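PDB 3I57: mucus binding protein from Lactobacillus reuteri, which is a cell-wall-anchored protein that probably attaches the bacterium to mucus, this chain being a single type 2 repeat that also has immunoglobulin-binding activity. Local coordinates for residues A[91-102]-A[113-122]; A[8-18]-A[32-41]. All coordinates share one frame; numbering follows the deposited sequence.

Interaction 2 comes first along the chain and closes before interaction 1 opens. It packs the helix that starts at residue 35 on the hairpin of strands 2-10 and 15-24, within the mucin binding domain. Interaction 1 pairs strands 93-104 and 112-127 in the Muc B2-like domain. The centres of the two interactions lie about 46 Å apart, on opposite sides of the chain's centre, and their nearest atoms are about 19 Å apart. One mixed sheet still reaches both: strand 67-80 runs parallel to 2-10 and antiparallel to 112-127, which in turn pairs with 93-104. The repeat is therefore an elongated body whose two parts are joined by the pairing of strand 67-80 with strand 112-127.

Interaction 1. Residues A[91-102]-A[113-122]; sequences KGTKTLTETVHY and DQTAQVTFTR
His-101 and Asp-113 lie side by side beyond the last bridge, Val-100 with Gln-114, His-101 ND1 donating a hydrogen bond to Asp-113 OD1 at 2.7 Å. The acceptor lies in the imidazole plane, while the donor stands above the carboxylate plane. A water joins the same OD1 to Tyr-102 N. On the face that carries Thr-95, Thr-97, Gln-117 and Thr-119, Gln-117 NE2 donates to Thr-97 OG1 at 2.9 Å, nearly in its own amide plane, and Thr-95 OG1 and Thr-119 OG1 share a hydrogen bond of 2.9 Å. At the far end Arg-122 NE and NH2 both grip Lys-91 O, each at 2.9 Å and in the guanidinium plane, its straight chain from CG to NE carrying them there. On the other face Leu-96 CD1 touches Phe-120 CE2 at 3.9 Å, and Leu-96 CB packs on Val-118 CG2; Tyr-145 touches Leu-96 and Val-118. Lys-94, on the same face, sends NZ to hydrogen-bond the carbonyls of Ser-169 and Ala-171. Thr-99 and His-101 bond on to Leu-177 of the next strand. Hydrogen-bonded pairs such as Lys-94 with Phe-120 alternate with non-hydrogen-bonded ones such as Thr-95 with Thr-119, an antiparallel ladder of the beta-grasp repeat.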
loop_
_atom_site.group_PDB
_atom_site.type_symbol
_atom_site.label_atom_id
_atom_site.label_comp_id
_atom_site.label_asym_id
_atom_site.label_seq_id
_atom_site.Cartn_x
_atom_site.Cartn_y
_atom_site.Cartn_z
ATOM N N LYS A 91 3.315 2.554 -5.330
ATOM C CA LYS A 91 2.718 1.890 -6.475
ATOM C C LYS A 91 2.881 0.395 -6.407
ATOM O O LYS A 91 3.775 -0.118 -5.704
ATOM C CB LYS A 91 3.364 2.377 -7.774
ATOM C CG LYS A 91 2.973 3.780 -8.153
ATOM C CD LYS A 91 3.682 4.203 -9.425
ATOM C CE LYS A 91 3.609 5.702 -9.598
ATOM N NZ LYS A 91 2.222 6.224 -9.720
ATOM N N GLY A 92 2.036 -0.297 -7.165
ATOM C CA GLY A 92 2.151 -1.747 -7.347
ATOM C C GLY A 92 3.060 -2.199 -8.481
ATOM O O GLY A 92 3.126 -3.385 -8.796
ATOM N N THR A 93 3.775 -1.252 -9.084
ATOM C CA THR A 93 4.605 -1.549 -10.229
ATOM C C THR A 93 5.963 -0.890 -10.096
ATOM O O THR A 93 6.108 0.105 -9.394
ATOM C CB THR A 93 3.940 -1.071 -11.539
ATOM O OG1 THR A 93 3.653 0.339 -11.466
ATOM C CG2 THR A 93 2.648 -1.829 -11.756
ATOM N N LYS A 94 6.978 -1.459 -10.737
ATOM C CA LYS A 94 8.227 -0.721 -10.896
ATOM C C LYS A 94 8.879 -1.152 -12.197
ATOM O O LYS A 94 8.743 -2.302 -12.600
ATOM C CB LYS A 94 9.144 -0.859 -9.664
ATOM C CG LYS A 94 10.361 -1.753 -9.798
ATOM C CD LYS A 94 11.186 -1.725 -8.527
ATOM C CE LYS A 94 11.461 -3.152 -8.079
ATOM N NZ LYS A 94 12.487 -3.189 -7.020
ATOM N N THR A 95 9.566 -0.222 -12.850
ATOM C CA THR A 95 10.223 -0.520 -14.116
ATOM C C THR A 95 11.722 -0.226 -13.968
ATOM O O THR A 95 12.116 0.856 -13.506
ATOM C CB THR A 95 9.577 0.285 -15.254
ATOM O OG1 THR A 95 8.197 -0.104 -15.388
ATOM C CG2 THR A 95 10.308 0.061 -16.597
ATOM N N LEU A 96 12.551 -1.217 -14.291
ATOM C CA LEU A 96 13.997 -1.047 -14.239
ATOM C C LEU A 96 14.568 -1.010 -15.659
ATOM O O LEU A 96 14.001 -1.603 -16.578
ATOM C CB LEU A 96 14.665 -2.200 -13.491
ATOM C CG LEU A 96 14.198 -2.508 -12.071
ATOM C CD1 LEU A 96 15.122 -3.580 -11.473
ATOM C CD2 LEU A 96 14.270 -1.243 -11.236
ATOM N N THR A 97 15.712 -0.346 -15.811
ATOM C CA THR A 97 16.307 -0.166 -17.124
ATOM C C THR A 97 17.721 -0.742 -17.167
ATOM O O THR A 97 18.550 -0.476 -16.286
ATOM C CB THR A 97 16.374 1.341 -17.501
ATOM O OG1 THR A 97 15.055 1.871 -17.566
ATOM C CG2 THR A 97 17.062 1.557 -18.856
ATOM N N GLU A 98 17.987 -1.550 -18.191
ATOM C CA GLU A 98 19.330 -2.052 -18.412
ATOM C C GLU A 98 19.993 -1.106 -19.423
ATOM O O GLU A 98 19.365 -0.740 -20.412
ATOM C CB GLU A 98 19.277 -3.476 -18.966
ATOM C CG GLU A 98 20.577 -3.848 -19.685
ATOM C CD GLU A 98 20.511 -5.231 -20.316
ATOM O OE1 GLU A 98 19.540 -5.463 -21.068
ATOM O OE2 GLU A 98 21.444 -6.042 -20.066
ATOM N N THR A 99 21.244 -0.698 -19.168
ATOM C CA THR A 99 21.968 0.199 -20.082
ATOM C C THR A 99 23.267 -0.469 -20.486
ATOM O O THR A 99 24.048 -0.888 -19.617
ATOM C CB THR A 99 22.335 1.530 -19.391
ATOM O OG1 THR A 99 21.136 2.162 -18.965
ATOM C CG2 THR A 99 23.050 2.471 -20.360
ATOM N N VAL A 100 23.483 -0.567 -21.793
ATOM C CA VAL A 100 24.724 -1.098 -22.334
ATOM C C VAL A 100 25.468 -0.018 -23.099
ATOM O O VAL A 100 24.935 0.576 -24.049
ATOM C CB VAL A 100 24.474 -2.269 -23.269
ATOM C CG1 VAL A 100 25.834 -2.825 -23.797
ATOM C CG2 VAL A 100 23.629 -3.355 -22.564
ATOM N N HIS A 101 26.682 0.248 -22.644
ATOM C CA HIS A 101 27.590 1.161 -23.300
ATOM C C HIS A 101 28.464 0.393 -24.287
ATOM O O HIS A 101 28.730 -0.808 -24.112
ATOM C CB HIS A 101 28.510 1.842 -22.266
ATOM C CG HIS A 101 27.790 2.603 -21.201
ATOM N ND1 HIS A 101 26.874 3.596 -21.477
ATOM C CD2 HIS A 101 27.893 2.549 -19.851
ATOM C CE1 HIS A 101 26.440 4.120 -20.341
ATOM N NE2 HIS A 101 27.028 3.485 -19.339
ATOM N N TYR A 102 28.957 1.109 -25.303
ATOM C CA TYR A 102 29.816 0.497 -26.337
ATOM C C TYR A 102 31.041 1.369 -26.495
ATOM O O TYR A 102 30.928 2.549 -26.853
ATOM C CB TYR A 102 29.092 0.333 -27.686
ATOM C CG TYR A 102 27.844 -0.506 -27.585
ATOM C CD1 TYR A 102 27.915 -1.892 -27.390
ATOM C CD2 TYR A 102 26.588 0.101 -27.616
ATOM C CE1 TYR A 102 26.760 -2.654 -27.256
ATOM C CE2 TYR A 102 25.438 -0.632 -27.476
ATOM C CZ TYR A 102 25.513 -2.003 -27.309
ATOM O OH TYR A 102 24.326 -2.697 -27.159
ATOM N N ASP A 113 24.557 3.995 -26.679
ATOM C CA ASP A 113 23.979 3.081 -25.705
ATOM C C ASP A 113 22.722 2.426 -26.268
ATOM O O ASP A 113 21.981 3.052 -27.039
ATOM C CB ASP A 113 23.533 3.870 -24.467
ATOM C CG ASP A 113 24.678 4.371 -23.606
ATOM O OD1 ASP A 113 25.862 4.067 -23.893
ATOM O OD2 ASP A 113 24.353 5.060 -22.594
ATOM N N GLN A 114 22.467 1.183 -25.864
ATOM C CA GLN A 114 21.152 0.571 -26.031
ATOM C C GLN A 114 20.605 0.296 -24.648
ATOM O O GLN A 114 21.366 0.061 -23.713
ATOM C CB GLN A 114 21.262 -0.746 -26.789
ATOM C CG GLN A 114 21.467 -0.547 -28.262
ATOM C CD GLN A 114 21.485 -1.855 -29.012
ATOM O OE1 GLN A 114 22.501 -2.215 -29.605
ATOM N NE2 GLN A 114 20.367 -2.578 -28.989
ATOM N N THR A 115 19.289 0.357 -24.524
ATOM C CA THR A 115 18.639 0.117 -23.247
ATOM C C THR A 115 17.513 -0.854 -23.406
ATOM O O THR A 115 17.030 -1.073 -24.510
ATOM C CB THR A 115 18.065 1.401 -22.635
ATOM O OG1 THR A 115 17.140 2.031 -23.543
ATOM C CG2 THR A 115 19.218 2.355 -22.285
ATOM N N ALA A 116 17.096 -1.437 -22.289
ATOM C CA ALA A 116 15.930 -2.303 -22.264
ATOM C C ALA A 116 15.316 -2.188 -20.889
ATOM O O ALA A 116 15.986 -1.777 -19.934
ATOM C CB ALA A 116 16.326 -3.720 -22.531
ATOM N N GLN A 117 14.053 -2.584 -20.776
ATOM C CA GLN A 117 13.325 -2.384 -19.543
ATOM C C GLN A 117 12.607 -3.644 -19.102
ATOM O O GLN A 117 12.212 -4.467 -19.933
ATOM C CB GLN A 117 12.343 -1.227 -19.688
ATOM C CG GLN A 117 13.021 0.149 -19.789
ATOM C CD GLN A 117 12.042 1.271 -19.564
ATOM O OE1 GLN A 117 10.889 1.193 -19.983
ATOM N NE2 GLN A 117 12.497 2.327 -18.911
ATOM N N VAL A 118 12.492 -3.817 -17.783
ATOM C CA VAL A 118 11.657 -4.848 -17.212
ATOM C C VAL A 118 10.743 -4.191 -16.176
ATOM O O VAL A 118 11.046 -3.121 -15.605
ATOM C CB VAL A 118 12.448 -6.015 -16.517
ATOM C CG1 VAL A 118 13.338 -6.798 -17.543
ATOM C CG2 VAL A 118 13.286 -5.489 -15.357
ATOM N N THR A 119 9.581 -4.806 -15.990
ATOM C CA THR A 119 8.589 -4.288 -15.052
ATOM C C THR A 119 8.188 -5.362 -14.070
ATOM O O THR A 119 7.952 -6.512 -14.465
ATOM C CB THR A 119 7.337 -3.809 -15.841
ATOM O OG1 THR A 119 7.717 -2.676 -16.638
ATOM C CG2 THR A 119 6.213 -3.423 -14.895
ATOM N N PHE A 120 8.156 -5.021 -12.777
ATOM C CA PHE A 120 7.688 -5.939 -11.744
ATOM C C PHE A 120 6.353 -5.471 -11.218
ATOM O O PHE A 120 6.043 -4.284 -11.317
ATOM C CB PHE A 120 8.644 -5.934 -10.549
ATOM C CG PHE A 120 9.992 -6.474 -10.887
ATOM C CD1 PHE A 120 10.278 -7.807 -10.662
ATOM C CD2 PHE A 120 10.941 -5.662 -11.481
ATOM C CE1 PHE A 120 11.518 -8.321 -11.009
ATOM C CE2 PHE A 120 12.211 -6.149 -11.801
ATOM C CZ PHE A 120 12.490 -7.478 -11.582
ATOM N N THR A 121 5.563 -6.405 -10.691
ATOM C CA THR A 121 4.256 -6.059 -10.142
ATOM C C THR A 121 4.110 -6.643 -8.750
ATOM O O THR A 121 4.786 -7.603 -8.388
ATOM C CB THR A 121 3.071 -6.604 -10.998
ATOM O OG1 THR A 121 3.030 -8.044 -10.929
ATOM C CG2 THR A 121 3.210 -6.182 -12.419
ATOM N N ARG A 122 3.227 -6.043 -7.972
ATOM C CA ARG A 122 2.931 -6.563 -6.629
ATOM C C ARG A 122 1.474 -6.236 -6.314
ATOM O O ARG A 122 0.985 -5.145 -6.668
ATOM C CB ARG A 122 3.903 -5.987 -5.589
ATOM C CG ARG A 122 3.858 -4.447 -5.423
ATOM C CD ARG A 122 4.963 -3.950 -4.514
ATOM N NE ARG A 122 4.985 -2.488 -4.454
ATOM C CZ ARG A 122 5.766 -1.795 -3.630
ATOM N NH1 ARG A 122 6.563 -2.429 -2.774
ATOM N NH2 ARG A 122 5.731 -0.468 -3.641
HETATM O O HOH W 1 27.824 3.751 -25.712
#

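Interaction 2. Residues A[8-18]-A[32-41]; sequences YIDGETDQMLR and YSTAEGIKKF
With CG anti to its carbonyl carbon (chi1 -69°), Tyr-8 sends its ring toward the start of the helix, where Tyr-32, CG anti to the backbone N (chi1 -172°), arrives from the opposite direction. The hydroxyls meet, Tyr-8 OH lying 2.6 Å from Tyr-32 OH, each oxygen at the edge of the other's ring. Tyr-32 OH hydrogen-bonds to Asp-20, which forms a salt bridge with Arg-18 as well. A water ties Tyr-8 OH to Ser-33 O and Gly-37 N, and Ser-33 OG caps the helix by accepting from Ala-35 N. Beside the phenol, Gly-37 CA comes within 3.8 Å of Tyr-8 CE2; a CB there would run into the ring. Helix 35-43 thus lies against the hairpin of strands 2-10 and 15-24, as the helix held by the sheet in a beta-grasp fold. A classic bulge turns both Leu-17 and Arg-18 to face Tyr-8, and both side chains reach Phe-41. Leu-17 CD1 stands over one face of the Phe-41 ring in a CH-pi contact, 4.3 Å from its centroid, and Leu-17 CB touches Phe-41 CE1 at 3.7 Å. Phe-41 CE2 presses on Tyr-8 CB at 3.6 Å and also lies over one face of the Arg-18 guanidinium. A leucine in place of Tyr-8 would probably leave Tyr-32 OH and the water without their hydroxyl partner and open a gap beside Gly-37. Phe-73 of strand 67-80 meets both Tyr-8 and Phe-41, while Tyr-46 touches Leu-17 and Phe-41.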
loop_
_atom_site.group_PDB
_atom_site.type_symbol
_atom_site.label_atom_id
_atom_site.label_comp_id
_atom_site.label_asym_id
_atom_site.label_seq_id
_atom_site.Cartn_x
_atom_site.Cartn_y
_atom_site.Cartn_z
ATOM N N TYR A 8 -17.368 6.289 20.104
ATOM C CA TYR A 8 -17.013 5.616 18.849
ATOM C C TYR A 8 -15.481 5.588 18.702
ATOM O O TYR A 8 -14.833 6.639 18.714
ATOM C CB TYR A 8 -17.700 6.317 17.668
ATOM C CG TYR A 8 -19.179 6.099 17.691
ATOM C CD1 TYR A 8 -19.987 6.894 18.497
ATOM C CD2 TYR A 8 -19.768 5.048 16.997
ATOM C CE1 TYR A 8 -21.335 6.688 18.582
ATOM C CE2 TYR A 8 -21.146 4.825 17.066
ATOM C CZ TYR A 8 -21.919 5.656 17.878
ATOM O OH TYR A 8 -23.277 5.481 17.971
ATOM N N ILE A 9 -14.914 4.389 18.596
ATOM C CA ILE A 9 -13.465 4.205 18.746
ATOM C C ILE A 9 -12.824 3.524 17.538
ATOM O O ILE A 9 -13.372 2.547 17.045
ATOM C CB ILE A 9 -13.157 3.292 19.953
ATOM C CG1 ILE A 9 -13.730 3.874 21.257
ATOM C CG2 ILE A 9 -11.638 3.090 20.111
ATOM C CD1 ILE A 9 -13.381 5.285 21.423
ATOM N N ASP A 10 -11.659 4.015 17.098
ATOM C CA ASP A 10 -10.821 3.257 16.135
ATOM C C ASP A 10 -9.921 2.358 16.966
ATOM O O ASP A 10 -8.994 2.828 17.654
ATOM C CB ASP A 10 -9.973 4.179 15.258
ATOM C CG ASP A 10 -9.029 3.417 14.318
ATOM O OD1 ASP A 10 -8.724 2.247 14.571
ATOM O OD2 ASP A 10 -8.600 4.008 13.315
ATOM N N GLY A 11 -10.242 1.069 16.954
ATOM C CA GLY A 11 -9.529 0.105 17.781
ATOM C C GLY A 11 -8.190 -0.315 17.215
ATOM O O GLY A 11 -7.454 -1.072 17.864
ATOM N N GLU A 12 -7.846 0.176 16.026
ATOM C CA GLU A 12 -6.521 -0.114 15.490
ATOM C C GLU A 12 -5.537 0.924 15.945
ATOM O O GLU A 12 -4.367 0.614 16.129
ATOM C CB GLU A 12 -6.506 -0.169 13.953
ATOM C CG GLU A 12 -7.363 -1.283 13.396
ATOM C CD GLU A 12 -7.043 -1.621 11.946
ATOM O OE1 GLU A 12 -6.026 -1.139 11.383
ATOM O OE2 GLU A 12 -7.829 -2.381 11.377
ATOM N N THR A 13 -6.007 2.165 16.091
ATOM C CA THR A 13 -5.142 3.276 16.448
ATOM C C THR A 13 -5.404 3.743 17.878
ATOM O O THR A 13 -4.740 4.670 18.347
ATOM C CB THR A 13 -5.318 4.476 15.484
ATOM O OG1 THR A 13 -6.691 4.909 15.473
ATOM C CG2 THR A 13 -4.911 4.080 14.079
ATOM N N ASP A 14 -6.315 3.050 18.561
ATOM C CA ASP A 14 -6.781 3.414 19.909
ATOM C C ASP A 14 -7.046 4.916 19.975
ATOM O O ASP A 14 -6.423 5.637 20.753
ATOM C CB ASP A 14 -5.761 3.005 20.967
ATOM C CG ASP A 14 -5.715 1.524 21.172
ATOM O OD1 ASP A 14 -6.676 0.847 20.742
ATOM O OD2 ASP A 14 -4.723 1.030 21.762
ATOM N N GLN A 15 -7.988 5.367 19.149
ATOM C CA GLN A 15 -8.298 6.796 18.995
ATOM C C GLN A 15 -9.814 6.985 19.072
ATOM O O GLN A 15 -10.564 6.244 18.434
ATOM C CB GLN A 15 -7.791 7.283 17.631
ATOM C CG GLN A 15 -8.480 8.507 17.073
ATOM C CD GLN A 15 -7.910 9.803 17.606
ATOM O OE1 GLN A 15 -8.633 10.648 18.137
ATOM N NE2 GLN A 15 -6.601 9.964 17.472
ATOM N N MET A 16 -10.276 7.930 19.882
ATOM C CA MET A 16 -11.715 8.203 19.944
ATOM C C MET A 16 -12.081 9.067 18.757
ATOM O O MET A 16 -11.411 10.071 18.472
ATOM C CB MET A 16 -12.132 8.892 21.256
ATOM C CG MET A 16 -13.678 8.974 21.416
ATOM S SD MET A 16 -14.243 9.410 23.096
ATOM C CE MET A 16 -14.083 11.197 22.968
ATOM N N LEU A 17 -13.131 8.657 18.055
ATOM C CA LEU A 17 -13.555 9.333 16.838
ATOM C C LEU A 17 -14.691 10.316 17.098
ATOM O O LEU A 17 -14.779 11.318 16.411
ATOM C CB LEU A 17 -14.028 8.311 15.821
ATOM C CG LEU A 17 -12.997 7.240 15.506
ATOM C CD1 LEU A 17 -13.749 6.042 14.864
ATOM C CD2 LEU A 17 -11.907 7.816 14.603
ATOM N N ARG A 18 -15.548 10.015 18.069
ATOM C CA ARG A 18 -16.695 10.872 18.414
ATOM C C ARG A 18 -17.294 10.356 19.711
ATOM O O ARG A 18 -17.191 9.172 20.025
ATOM C CB ARG A 18 -17.760 10.789 17.320
ATOM C CG ARG A 18 -18.864 11.857 17.342
ATOM C CD ARG A 18 -19.863 11.594 16.189
ATOM N NE ARG A 18 -20.965 10.678 16.546
ATOM C CZ ARG A 18 -21.775 10.103 15.647
ATOM N NH1 ARG A 18 -21.570 10.293 14.342
ATOM N NH2 ARG A 18 -22.780 9.323 16.049
ATOM N N TYR A 32 -31.606 5.482 22.480
ATOM C CA TYR A 32 -30.469 5.596 21.579
ATOM C C TYR A 32 -30.267 4.272 20.869
ATOM O O TYR A 32 -30.479 3.181 21.448
ATOM C CB TYR A 32 -29.203 5.914 22.394
ATOM C CG TYR A 32 -27.959 6.245 21.603
ATOM C CD1 TYR A 32 -27.691 7.554 21.210
ATOM C CD2 TYR A 32 -27.026 5.259 21.302
ATOM C CE1 TYR A 32 -26.549 7.882 20.497
ATOM C CE2 TYR A 32 -25.890 5.562 20.599
ATOM C CZ TYR A 32 -25.639 6.874 20.211
ATOM O OH TYR A 32 -24.498 7.130 19.509
ATOM N N SER A 33 -29.819 4.392 19.628
ATOM C CA SER A 33 -29.325 3.259 18.856
ATOM C C SER A 33 -27.978 3.623 18.249
ATOM O O SER A 33 -27.755 4.765 17.833
ATOM C CB SER A 33 -30.285 2.920 17.723
ATOM O OG SER A 33 -29.640 2.166 16.712
ATOM N N THR A 34 -27.092 2.649 18.190
ATOM C CA THR A 34 -25.784 2.847 17.588
ATOM C C THR A 34 -25.857 2.739 16.070
ATOM O O THR A 34 -24.836 2.881 15.399
ATOM C CB THR A 34 -24.813 1.775 18.075
ATOM O OG1 THR A 34 -25.413 0.483 17.834
ATOM C CG2 THR A 34 -24.483 1.983 19.602
ATOM N N ALA A 35 -27.055 2.508 15.524
ATOM C CA ALA A 35 -27.156 2.228 14.078
ATOM C C ALA A 35 -26.666 3.343 13.158
ATOM O O ALA A 35 -25.890 3.078 12.221
ATOM C CB ALA A 35 -28.597 1.777 13.676
ATOM N N GLU A 36 -27.097 4.576 13.395
ATOM C CA GLU A 36 -26.623 5.664 12.559
ATOM C C GLU A 36 -25.119 5.890 12.689
ATOM O O GLU A 36 -24.446 6.156 11.703
ATOM C CB GLU A 36 -27.386 6.965 12.839
ATOM C CG GLU A 36 -28.768 6.953 12.176
ATOM C CD GLU A 36 -29.675 8.058 12.695
ATOM O OE1 GLU A 36 -29.212 8.879 13.519
ATOM O OE2 GLU A 36 -30.852 8.101 12.277
ATOM N N GLY A 37 -24.596 5.814 13.904
ATOM C CA GLY A 37 -23.172 6.075 14.092
ATOM C C GLY A 37 -22.351 4.993 13.415
ATOM O O GLY A 37 -21.332 5.262 12.770
ATOM N N ILE A 38 -22.784 3.746 13.566
ATOM C CA ILE A 38 -22.099 2.646 12.866
ATOM C C ILE A 38 -22.143 2.856 11.348
ATOM O O ILE A 38 -21.115 2.769 10.665
ATOM C CB ILE A 38 -22.658 1.270 13.277
ATOM C CG1 ILE A 38 -22.234 0.937 14.715
ATOM C CG2 ILE A 38 -22.187 0.171 12.322
ATOM C CD1 ILE A 38 -23.122 -0.181 15.383
ATOM N N LYS A 39 -23.320 3.167 10.817
ATOM C CA LYS A 39 -23.418 3.459 9.379
ATOM C C LYS A 39 -22.457 4.562 8.908
ATOM O O LYS A 39 -21.790 4.421 7.859
ATOM C CB LYS A 39 -24.857 3.828 9.030
ATOM C CG LYS A 39 -25.112 4.085 7.560
ATOM C CD LYS A 39 -26.636 4.263 7.372
ATOM C CE LYS A 39 -27.003 4.932 6.049
ATOM N NZ LYS A 39 -27.089 3.985 4.914
ATOM N N LYS A 40 -22.388 5.649 9.668
ATOM C CA LYS A 40 -21.515 6.766 9.350
ATOM C C LYS A 40 -20.046 6.340 9.282
ATOM O O LYS A 40 -19.358 6.578 8.275
ATOM C CB LYS A 40 -21.722 7.910 10.343
ATOM C CG LYS A 40 -20.877 9.185 10.081
ATOM C CD LYS A 40 -19.458 9.041 10.631
ATOM C CE LYS A 40 -18.623 10.331 10.420
ATOM N NZ LYS A 40 -18.604 10.727 8.976
ATOM N N PHE A 41 -19.556 5.695 10.332
ATOM C CA PHE A 41 -18.157 5.282 10.313
ATOM C C PHE A 41 -17.852 4.201 9.260
ATOM O O PHE A 41 -16.792 4.234 8.620
ATOM C CB PHE A 41 -17.662 4.943 11.724
ATOM C CG PHE A 41 -17.589 6.163 12.606
ATOM C CD1 PHE A 41 -16.653 7.157 12.331
ATOM C CD2 PHE A 41 -18.480 6.356 13.634
ATOM C CE1 PHE A 41 -16.598 8.298 13.096
ATOM C CE2 PHE A 41 -18.445 7.522 14.396
ATOM C CZ PHE A 41 -17.499 8.475 14.142
HETATM O O HOH W 2 -25.916 6.133 16.432
#